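WbbM protein (PDB 6U4B) is a bifunctional O-antigen polymerase that probably transfers sugars through two glycosyltransferase domains, one of which holds magnesium. Local coordinates at residues W87-E92 against D225-L230; P77-L82 against S232-L237; P64-G69 against E81-Y86. One frame throughout, in Å; residues are numbered along the deposited sequence.

Contact 1. Residues W87-E92 against D225-L230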
loop_
_atom_site.group_PDB
_atom_site.type_symbol
_atom_site.label_atom_id
_atom_site.label_comp_id
_atom_site.label_asym_id
_atom_site.label_seq_id
_atom_site.Cartn_x
_atom_site.Cartn_y
_atom_site.Cartn_z
ATOM N N TRP A 87 13.954 -34.309 21.089
ATOM C CA TRP A 87 13.822 -33.014 21.750
ATOM C C TRP A 87 14.142 -33.112 23.236
ATOM O O TRP A 87 14.816 -32.235 23.791
ATOM C CB TRP A 87 12.414 -32.455 21.544
ATOM C CG TRP A 87 12.210 -31.117 22.190
ATOM C CD1 TRP A 87 12.472 -29.893 21.644
ATOM C CD2 TRP A 87 11.706 -30.868 23.507
ATOM N NE1 TRP A 87 12.162 -28.899 22.538
ATOM C CE2 TRP A 87 11.689 -29.470 23.690
ATOM C CE3 TRP A 87 11.266 -31.691 24.550
ATOM C CZ2 TRP A 87 11.249 -28.877 24.872
ATOM C CZ3 TRP A 87 10.829 -31.100 25.722
ATOM C CH2 TRP A 87 10.825 -29.707 25.873
ATOM N N VAL A 88 13.664 -34.168 23.900
ATOM C CA VAL A 88 13.985 -34.364 25.311
ATOM C C VAL A 88 15.478 -34.601 25.484
ATOM O O VAL A 88 16.112 -34.053 26.397
ATOM C CB VAL A 88 13.156 -35.528 25.888
ATOM C CG1 VAL A 88 13.594 -35.840 27.308
ATOM C CG2 VAL A 88 11.671 -35.202 25.847
ATOM N N TRP A 89 16.064 -35.411 24.600
ATOM C CA TRP A 89 17.488 -35.722 24.670
ATOM C C TRP A 89 18.341 -34.459 24.616
ATOM O O TRP A 89 19.292 -34.311 25.392
ATOM C CB TRP A 89 17.851 -36.672 23.526
ATOM C CG TRP A 89 19.314 -36.942 23.344
ATOM C CD1 TRP A 89 20.263 -37.038 24.318
ATOM C CD2 TRP A 89 19.991 -37.155 22.100
ATOM N NE1 TRP A 89 21.492 -37.297 23.757
ATOM C CE2 TRP A 89 21.350 -37.374 22.397
ATOM C CE3 TRP A 89 19.579 -37.181 20.763
ATOM C CZ2 TRP A 89 22.301 -37.616 21.405
ATOM C CZ3 TRP A 89 20.523 -37.422 19.780
ATOM C CH2 TRP A 89 21.868 -37.636 20.107
ATOM N N LYS A 90 18.006 -33.530 23.723
ATOM C CA LYS A 90 18.858 -32.374 23.472
ATOM C C LYS A 90 18.551 -31.172 24.358
ATOM O O LYS A 90 19.428 -30.319 24.537
ATOM C CB LYS A 90 18.744 -31.943 22.006
ATOM C CG LYS A 90 19.337 -32.931 21.025
ATOM C CD LYS A 90 20.805 -33.178 21.330
ATOM C CE LYS A 90 21.457 -34.024 20.250
ATOM N NZ LYS A 90 22.889 -34.294 20.556
ATOM N N ASN A 91 17.343 -31.076 24.917
ATOM C CA ASN A 91 16.908 -29.841 25.552
ATOM C C ASN A 91 16.451 -29.982 26.998
ATOM O O ASN A 91 16.462 -28.982 27.724
ATOM C CB ASN A 91 15.766 -29.204 24.743
ATOM C CG ASN A 91 16.128 -29.015 23.281
ATOM O OD1 ASN A 91 16.857 -28.088 22.926
ATOM N ND2 ASN A 91 15.619 -29.895 22.426
ATOM N N GLU A 92 16.058 -31.170 27.440
ATOM C CA GLU A 92 15.475 -31.336 28.764
ATOM C C GLU A 92 16.530 -31.702 29.800
ATOM O O GLU A 92 17.496 -32.414 29.511
ATOM C CB GLU A 92 14.391 -32.416 28.741
ATOM C CG GLU A 92 13.022 -31.926 28.312
ATOM C CD GLU A 92 12.360 -31.059 29.365
ATOM O OE1 GLU A 92 12.652 -29.844 29.414
ATOM O OE2 GLU A 92 11.555 -31.600 30.153
ATOM N N ASP A 225 22.840 -43.021 26.638
ATOM C CA ASP A 225 23.641 -43.923 25.816
ATOM C C ASP A 225 22.847 -44.422 24.615
ATOM O O ASP A 225 23.351 -44.439 23.485
ATOM C CB ASP A 225 24.139 -45.096 26.658
ATOM C CG ASP A 225 25.030 -46.035 25.870
ATOM O OD1 ASP A 225 26.216 -45.699 25.668
ATOM O OD2 ASP A 225 24.542 -47.104 25.442
ATOM N N TYR A 226 21.598 -44.833 24.843
ATOM C CA TYR A 226 20.758 -45.290 23.739
ATOM C C TYR A 226 20.485 -44.163 22.749
ATOM O O TYR A 226 20.427 -44.394 21.535
ATOM C CB TYR A 226 19.451 -45.866 24.285
ATOM C CG TYR A 226 18.434 -46.210 23.221
ATOM C CD1 TYR A 226 17.163 -45.647 23.242
ATOM C CD2 TYR A 226 18.747 -47.090 22.192
ATOM C CE1 TYR A 226 16.227 -45.955 22.270
ATOM C CE2 TYR A 226 17.819 -47.405 21.214
ATOM C CZ TYR A 226 16.561 -46.833 21.258
ATOM O OH TYR A 226 15.633 -47.142 20.288
ATOM N N SER A 227 20.323 -42.934 23.247
ATOM C CA SER A 227 20.067 -41.801 22.363
ATOM C C SER A 227 21.260 -41.535 21.451
ATOM O O SER A 227 21.102 -41.401 20.231
ATOM C CB SER A 227 19.731 -40.556 23.186
ATOM O OG SER A 227 18.580 -40.769 23.986
ATOM N N GLU A 228 22.461 -41.447 22.027
ATOM C CA GLU A 228 23.656 -41.232 21.214
ATOM C C GLU A 228 23.841 -42.359 20.209
ATOM O O GLU A 228 24.235 -42.121 19.061
ATOM C CB GLU A 228 24.887 -41.107 22.113
ATOM C CG GLU A 228 24.916 -39.856 22.976
ATOM C CD GLU A 228 26.020 -39.893 24.015
ATOM O OE1 GLU A 228 26.587 -40.983 24.245
ATOM O OE2 GLU A 228 26.322 -38.834 24.605
ATOM N N TRP A 229 23.543 -43.591 20.621
ATOM C CA TRP A 229 23.695 -44.740 19.736
ATOM C C TRP A 229 22.644 -44.727 18.631
ATOM O O TRP A 229 22.973 -44.875 17.448
ATOM C CB TRP A 229 23.612 -46.027 20.559
ATOM C CG TRP A 229 23.682 -47.302 19.771
ATOM C CD1 TRP A 229 24.809 -47.982 19.409
ATOM C CD2 TRP A 229 22.576 -48.067 19.278
ATOM N NE1 TRP A 229 24.474 -49.116 18.709
ATOM C CE2 TRP A 229 23.108 -49.192 18.617
ATOM C CE3 TRP A 229 21.186 -47.907 19.327
ATOM C CZ2 TRP A 229 22.301 -50.152 18.007
ATOM C CZ3 TRP A 229 20.388 -48.859 18.721
ATOM C CH2 TRP A 229 20.946 -49.968 18.070
ATOM N N LEU A 230 21.374 -44.537 18.998
ATOM C CA LEU A 230 20.296 -44.622 18.016
ATOM C C LEU A 230 20.424 -43.539 16.951
ATOM O O LEU A 230 20.336 -43.820 15.750
ATOM C CB LEU A 230 18.938 -44.521 18.711
ATOM C CG LEU A 230 17.721 -44.442 17.785
ATOM C CD1 LEU A 230 17.508 -45.758 17.051
ATOM C CD2 LEU A 230 16.467 -44.037 18.552
#

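Contact 2. Residues P77-L82 against S232-L237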
loop_
_atom_site.group_PDB
_atom_site.type_symbol
_atom_site.label_atom_id
_atom_site.label_comp_id
_atom_site.label_asym_id
_atom_site.label_seq_id
_atom_site.Cartn_x
_atom_site.Cartn_y
_atom_site.Cartn_z
ATOM N N PRO A 77 6.877 -36.352 10.206
ATOM C CA PRO A 77 6.245 -37.290 9.262
ATOM C C PRO A 77 7.055 -38.549 9.015
ATOM O O PRO A 77 6.490 -39.549 8.557
ATOM C CB PRO A 77 6.111 -36.459 7.979
ATOM C CG PRO A 77 5.993 -35.065 8.461
ATOM C CD PRO A 77 6.884 -34.977 9.668
ATOM N N PHE A 78 8.353 -38.534 9.303
ATOM C CA PHE A 78 9.238 -39.659 9.030
ATOM C C PHE A 78 9.812 -40.282 10.289
ATOM O O PHE A 78 9.963 -41.502 10.352
ATOM C CB PHE A 78 10.386 -39.205 8.109
ATOM C CG PHE A 78 9.960 -38.214 7.057
ATOM C CD1 PHE A 78 9.525 -38.645 5.814
ATOM C CD2 PHE A 78 9.983 -36.852 7.317
ATOM C CE1 PHE A 78 9.124 -37.737 4.848
ATOM C CE2 PHE A 78 9.581 -35.939 6.357
ATOM C CZ PHE A 78 9.153 -36.383 5.121
ATOM N N TYR A 79 10.129 -39.476 11.300
ATOM C CA TYR A 79 10.673 -39.990 12.549
ATOM C C TYR A 79 9.600 -40.364 13.563
ATOM O O TYR A 79 9.904 -41.084 14.521
ATOM C CB TYR A 79 11.617 -38.957 13.175
ATOM C CG TYR A 79 13.017 -38.974 12.606
ATOM C CD1 TYR A 79 13.265 -38.585 11.292
ATOM C CD2 TYR A 79 14.096 -39.367 13.388
ATOM C CE1 TYR A 79 14.548 -38.596 10.771
ATOM C CE2 TYR A 79 15.383 -39.380 12.877
ATOM C CZ TYR A 79 15.601 -38.992 11.567
ATOM O OH TYR A 79 16.877 -39.004 11.056
ATOM N N CYS A 80 8.372 -39.893 13.379
ATOM C CA CYS A 80 7.247 -40.148 14.297
ATOM C C CYS A 80 7.665 -39.662 15.687
ATOM O O CYS A 80 8.285 -38.593 15.801
ATOM C CB CYS A 80 6.830 -41.605 14.221
ATOM S SG CYS A 80 5.926 -42.036 12.718
ATOM N N GLU A 81 7.369 -40.420 16.748
ATOM C CA GLU A 81 7.644 -39.980 18.112
ATOM C C GLU A 81 9.127 -39.839 18.425
ATOM O O GLU A 81 9.462 -39.391 19.527
ATOM C CB GLU A 81 7.015 -40.943 19.117
ATOM C CG GLU A 81 5.571 -40.647 19.445
ATOM C CD GLU A 81 4.609 -41.597 18.774
ATOM O OE1 GLU A 81 4.889 -42.026 17.635
ATOM O OE2 GLU A 81 3.575 -41.922 19.394
ATOM N N LEU A 82 10.020 -40.216 17.505
ATOM C CA LEU A 82 11.442 -39.966 17.726
ATOM C C LEU A 82 11.738 -38.478 17.872
ATOM O O LEU A 82 12.715 -38.105 18.531
ATOM C CB LEU A 82 12.264 -40.562 16.587
ATOM C CG LEU A 82 12.405 -42.082 16.580
ATOM C CD1 LEU A 82 13.127 -42.549 15.333
ATOM C CD2 LEU A 82 13.134 -42.551 17.831
ATOM N N SER A 232 23.016 -41.639 16.101
ATOM C CA SER A 232 24.201 -41.755 15.256
ATOM C C SER A 232 23.930 -42.679 14.076
ATOM O O SER A 232 24.396 -42.429 12.957
ATOM C CB SER A 232 25.391 -42.261 16.070
ATOM O OG SER A 232 25.234 -43.629 16.406
ATOM N N ILE A 233 23.170 -43.750 14.310
ATOM C CA ILE A 233 22.793 -44.654 13.227
ATOM C C ILE A 233 21.791 -43.984 12.298
ATOM O O ILE A 233 21.898 -44.086 11.068
ATOM C CB ILE A 233 22.236 -45.965 13.809
ATOM C CG1 ILE A 233 23.342 -46.733 14.538
ATOM C CG2 ILE A 233 21.601 -46.813 12.713
ATOM C CD1 ILE A 233 22.828 -47.730 15.543
ATOM N N LEU A 234 20.801 -43.293 12.864
ATOM C CA LEU A 234 19.782 -42.662 12.035
ATOM C C LEU A 234 20.363 -41.532 11.190
ATOM O O LEU A 234 19.929 -41.332 10.051
ATOM C CB LEU A 234 18.629 -42.159 12.908
ATOM C CG LEU A 234 17.888 -43.236 13.713
ATOM C CD1 LEU A 234 16.697 -42.647 14.461
ATOM C CD2 LEU A 234 17.452 -44.396 12.820
ATOM N N ASP A 235 21.349 -40.799 11.719
ATOM C CA ASP A 235 22.029 -39.787 10.914
ATOM C C ASP A 235 22.646 -40.408 9.666
ATOM O O ASP A 235 22.466 -39.902 8.552
ATOM C CB ASP A 235 23.110 -39.082 11.735
ATOM C CG ASP A 235 22.541 -38.169 12.798
ATOM O OD1 ASP A 235 23.212 -37.985 13.835
ATOM O OD2 ASP A 235 21.419 -37.652 12.606
ATOM N N ASN A 236 23.382 -41.507 9.836
ATOM C CA ASN A 236 23.964 -42.184 8.684
ATOM C C ASN A 236 22.892 -42.821 7.812
ATOM O O ASN A 236 23.062 -42.910 6.591
ATOM C CB ASN A 236 24.973 -43.238 9.140
ATOM C CG ASN A 236 26.260 -42.630 9.665
ATOM O OD1 ASN A 236 26.245 -41.592 10.325
ATOM N ND2 ASN A 236 27.385 -43.270 9.364
ATOM N N LEU A 237 21.785 -43.263 8.417
ATOM C CA LEU A 237 20.715 -43.880 7.639
ATOM C C LEU A 237 20.133 -42.901 6.628
ATOM O O LEU A 237 19.749 -43.296 5.519
ATOM C CB LEU A 237 19.624 -44.401 8.571
ATOM C CG LEU A 237 18.506 -45.188 7.884
ATOM C CD1 LEU A 237 19.071 -46.428 7.204
ATOM C CD2 LEU A 237 17.415 -45.560 8.876
HETATM O O HOH W 1 18.936 -38.781 13.153
#

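Contact 3. Residues P64-G69 against E81-Y86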
loop_
_atom_site.group_PDB
_atom_site.type_symbol
_atom_site.label_atom_id
_atom_site.label_comp_id
_atom_site.label_asym_id
_atom_site.label_seq_id
_atom_site.Cartn_x
_atom_site.Cartn_y
_atom_site.Cartn_z
ATOM N N PRO A 64 3.482 -27.660 25.311
ATOM C CA PRO A 64 4.648 -27.250 24.519
ATOM C C PRO A 64 4.891 -28.201 23.358
ATOM O O PRO A 64 4.468 -29.360 23.359
ATOM C CB PRO A 64 5.805 -27.299 25.526
ATOM C CG PRO A 64 5.146 -27.210 26.869
ATOM C CD PRO A 64 3.831 -27.901 26.720
ATOM N N GLY A 65 5.588 -27.686 22.347
ATOM C CA GLY A 65 5.908 -28.474 21.180
ATOM C C GLY A 65 7.284 -29.107 21.270
ATOM O O GLY A 65 8.054 -28.888 22.203
ATOM N N ASP A 66 7.588 -29.921 20.264
ATOM C CA ASP A 66 8.906 -30.518 20.105
ATOM C C ASP A 66 9.818 -29.676 19.215
ATOM O O ASP A 66 10.816 -30.195 18.705
ATOM C CB ASP A 66 8.779 -31.929 19.522
ATOM C CG ASP A 66 8.117 -31.933 18.156
ATOM O OD1 ASP A 66 7.563 -30.886 17.755
ATOM O OD2 ASP A 66 8.150 -32.976 17.476
ATOM N N ASP A 67 9.499 -28.391 19.020
ATOM C CA ASP A 67 10.151 -27.574 18.001
ATOM C C ASP A 67 10.906 -26.385 18.585
ATOM O O ASP A 67 11.107 -25.387 17.886
ATOM C CB ASP A 67 9.123 -27.093 16.973
ATOM C CG ASP A 67 8.026 -26.258 17.597
ATOM O OD1 ASP A 67 7.795 -26.394 18.819
ATOM O OD2 ASP A 67 7.389 -25.470 16.866
ATOM N N THR A 68 11.332 -26.464 19.842
ATOM C CA THR A 68 12.140 -25.417 20.446
ATOM C C THR A 68 13.556 -25.927 20.673
ATOM O O THR A 68 13.781 -27.129 20.840
ATOM C CB THR A 68 11.537 -24.932 21.766
ATOM O OG1 THR A 68 11.284 -26.054 22.621
ATOM C CG2 THR A 68 10.236 -24.169 21.515
ATOM N N GLY A 69 14.507 -24.998 20.662
ATOM C CA GLY A 69 15.902 -25.363 20.793
ATOM C C GLY A 69 16.335 -26.325 19.700
ATOM O O GLY A 69 15.842 -26.298 18.568
ATOM N N GLU A 81 7.369 -40.420 16.748
ATOM C CA GLU A 81 7.644 -39.980 18.112
ATOM C C GLU A 81 9.127 -39.839 18.425
ATOM O O GLU A 81 9.462 -39.391 19.527
ATOM C CB GLU A 81 7.015 -40.943 19.117
ATOM C CG GLU A 81 5.571 -40.647 19.445
ATOM C CD GLU A 81 4.609 -41.597 18.774
ATOM O OE1 GLU A 81 4.889 -42.026 17.635
ATOM O OE2 GLU A 81 3.575 -41.922 19.394
ATOM N N LEU A 82 10.020 -40.216 17.505
ATOM C CA LEU A 82 11.442 -39.966 17.726
ATOM C C LEU A 82 11.738 -38.478 17.872
ATOM O O LEU A 82 12.715 -38.105 18.531
ATOM C CB LEU A 82 12.264 -40.562 16.587
ATOM C CG LEU A 82 12.405 -42.082 16.580
ATOM C CD1 LEU A 82 13.127 -42.549 15.333
ATOM C CD2 LEU A 82 13.134 -42.551 17.831
ATOM N N THR A 83 10.901 -37.616 17.281
ATOM C CA THR A 83 11.077 -36.176 17.442
ATOM C C THR A 83 10.883 -35.748 18.891
ATOM O O THR A 83 11.547 -34.813 19.352
ATOM C CB THR A 83 10.112 -35.416 16.526
ATOM O OG1 THR A 83 8.759 -35.705 16.899
ATOM C CG2 THR A 83 10.318 -35.831 15.084
ATOM N N ALA A 84 9.978 -36.404 19.620
ATOM C CA ALA A 84 9.862 -36.143 21.052
ATOM C C ALA A 84 11.086 -36.669 21.794
ATOM O O ALA A 84 11.660 -35.973 22.642
ATOM C CB ALA A 84 8.581 -36.770 21.603
ATOM N N HIS A 85 11.489 -37.904 21.487
ATOM C CA HIS A 85 12.720 -38.470 22.028
ATOM C C HIS A 85 13.899 -37.531 21.797
ATOM O O HIS A 85 14.627 -37.185 22.735
ATOM C CB HIS A 85 12.966 -39.841 21.385
ATOM C CG HIS A 85 14.208 -40.538 21.853
ATOM N ND1 HIS A 85 14.523 -41.822 21.460
ATOM C CD2 HIS A 85 15.211 -40.140 22.670
ATOM C CE1 HIS A 85 15.665 -42.184 22.015
ATOM N NE2 HIS A 85 16.104 -41.181 22.754
ATOM N N TYR A 86 14.089 -37.096 20.548
ATOM C CA TYR A 86 15.209 -36.217 20.223
ATOM C C TYR A 86 15.142 -34.919 21.018
ATOM O O TYR A 86 16.151 -34.464 21.572
ATOM C CB TYR A 86 15.226 -35.925 18.721
ATOM C CG TYR A 86 16.388 -35.066 18.271
ATOM C CD1 TYR A 86 16.298 -33.679 18.273
ATOM C CD2 TYR A 86 17.578 -35.644 17.844
ATOM C CE1 TYR A 86 17.359 -32.894 17.868
ATOM C CE2 TYR A 86 18.643 -34.866 17.435
ATOM C CZ TYR A 86 18.529 -33.493 17.449
ATOM O OH TYR A 86 19.590 -32.716 17.044
HETATM O O HOH W 2 12.268 -32.512 17.870
#

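Contact 1. Residues W87-E92 against D225-L230
Trp89 carries its indole CG anti to the backbone N (chi1 172°), which swings the ring off helix 82-91 and onto Ser227 of helix 220-240, whose CB makes the closer approach over the face while OG lies beside its own backbone N (chi1 -60°). The evidence for a CH-pi contact is direct: Ser227 CB stands 3.5 Å from the centroid of the five-membered ring of Trp89 and only 5° off the ring normal. The six-membered ring overhangs the next residue, where Trp89 CZ2 lies 3.8 Å from Glu228 CG, and Trp89 CH2 comes to 3.8 Å from the carbonyl atom Ser227 O. Glu228 CG meets the ring neither over its face nor at its edge, and the two side chains cross at about a right angle.

Lys90 CE lies 3.5 Å above the opposite face of the Trp89 ring, toward the rim. The indole thus has a methylene on each face, over different parts of it, and Phe231 adds a ring nearly parallel to it. Ser227 OG, from its place beside the backbone N, meets Phe223 O one turn back in its own helix and His85 NE2 of helix 82-91.

No hydrogen bond links 87-92 to 225-230. Between these two segments of the DUF4422 region the CH-pi geometry holds the serine methylene squarely over the pyrrole ring, and the bond from Ser227 to His85 ties the same two helices right beside it, which implies that one serine joins them by both its carbon and its hydroxyl.

Contact 2. Residues P77-L82 against S232-L237
Tyr79 and Leu234 face each other with their CA atoms 9.5 Å apart, a separation at which side chains and a bridging water make the contact, and the chain at 77-82 is bent by a type II' beta turn. This turn runs from Tyr79 to Leu82 and connects two consecutive helices, 76-79 and 82-91; Cys80, with positive phi (57°), breaks the first helix, and the bond from Leu82 N to Tyr79 O (3.1 Å) closes the reversal. The consequence is that Tyr79 and Leu82, at the two ends of the turn, both reach helix 220-240.

One methyl does most of the touching. Leu234 has CG beside its backbone N (chi1 -61°) and CD1 extended beyond it (chi2 -176°), which points that methyl at both partners. Leu234 CD1 meets Leu82 CD1 at 3.7 Å, the two leucines reaching toward each other tip to tip, and the same Leu234 CD1 lies 3.9 Å from Tyr79 CE2, oblique to the ring. Tyr79 and Leu234 slide past one another in opposite directions, which carries the phenol beyond the methyl groups to the backbone of the facing helix: Tyr79 OH is 4.0 Å from Leu234 O. Within the turn, Leu82 CB sits in plane at the edge of the Tyr79 ring, which probably helps to set the ring's rotation.

All three touching residues are buried. Helix 253-272 packs on Tyr79 through Ile254 and on Leu82 through Ala258, and Phe543 of a neighbouring subunit packs on Tyr79, placing this part of the fold beside a trimer interface.

Tyr79 OH is hydrogen-bonded to Glu238 OE1, one turn beyond Leu234 on helix 220-240, and also receives a water that donates to it at 2.9 Å and to Asp235 OD2 at 2.8 Å.

Contact 3. Residues P64-G69 against E81-Y86
Asp66 and Thr83 bring a loop that follows strand 47-51 against the first turn of helix 82-91, the loop packing on the helix within the mixed alpha/beta fold of the DUF4422 region. The two segments come closest at Asp66 and Ala84, whose CA atoms are 5.8 Å apart.

Among the direct polar contacts, Thr83 OG1 lies 2.9 Å from Asp66 OD2. The proton of that hydroxyl has a rival acceptor in Cys80 O, so the bond to the carboxylate is possible but not settled. Both groups occupy the crowded position between backbone N and carbonyl carbon, at chi1 61° for Asp66 and 63° for Thr83, and it is these torsions that turn OD2 and OG1 to one another.

The carboxylate is also gripped from outside the two segments. OD1 takes hydrogen bonds with Ser73 OG and Lys54 N, and OD2 one with Gly53 N. With backbone N-H groups on both oxygens and a helix beginning close by, the buried negative charge of Asp66 is probably stabilised. Backbone hydrogen bonds between His51 and both Pro64 and Asp66 hold the loop to strand 47-51.

Carbon-to-oxygen packing accompanies the polar pair: Thr83 CB lies 3.3 Å from Asp66 OD2, and Asp66 CB stands 4.0 Å from Thr83 O. No apolar side-chain contact is found between the segments.

A water completes the interface on the backbone side. Because it donates in both directions, it joins two carbonyls that could not bond to each other: its oxygen is 2.9 Å from Asp66 O and 2.8 Å from Thr83 O.

Contacts 2 and 3 are buried, whereas contact 1 is only partly so. Helix 82-91 enters all three, through Leu82 in contact 2; helix 220-240 serves contacts 1 and 2, and Leu82 lies in the overlapping segments of contacts 2 and 3. Chemistry shifts with place: an aromatic face in contact 1, apolar methyls and a water-linked phenol in contact 2, a carboxylate and water-linked carbonyls in contact 3. Direct touches tie them together. Leu230 CD2 packs on Leu82 CD2 at 3.7 Å between contacts 1 and 2; besides the Ser227-His85 pair, Trp87 NE1 and Thr68 OG1, 3.0 Å apart, probably hydrogen-bond between contacts 1 and 3.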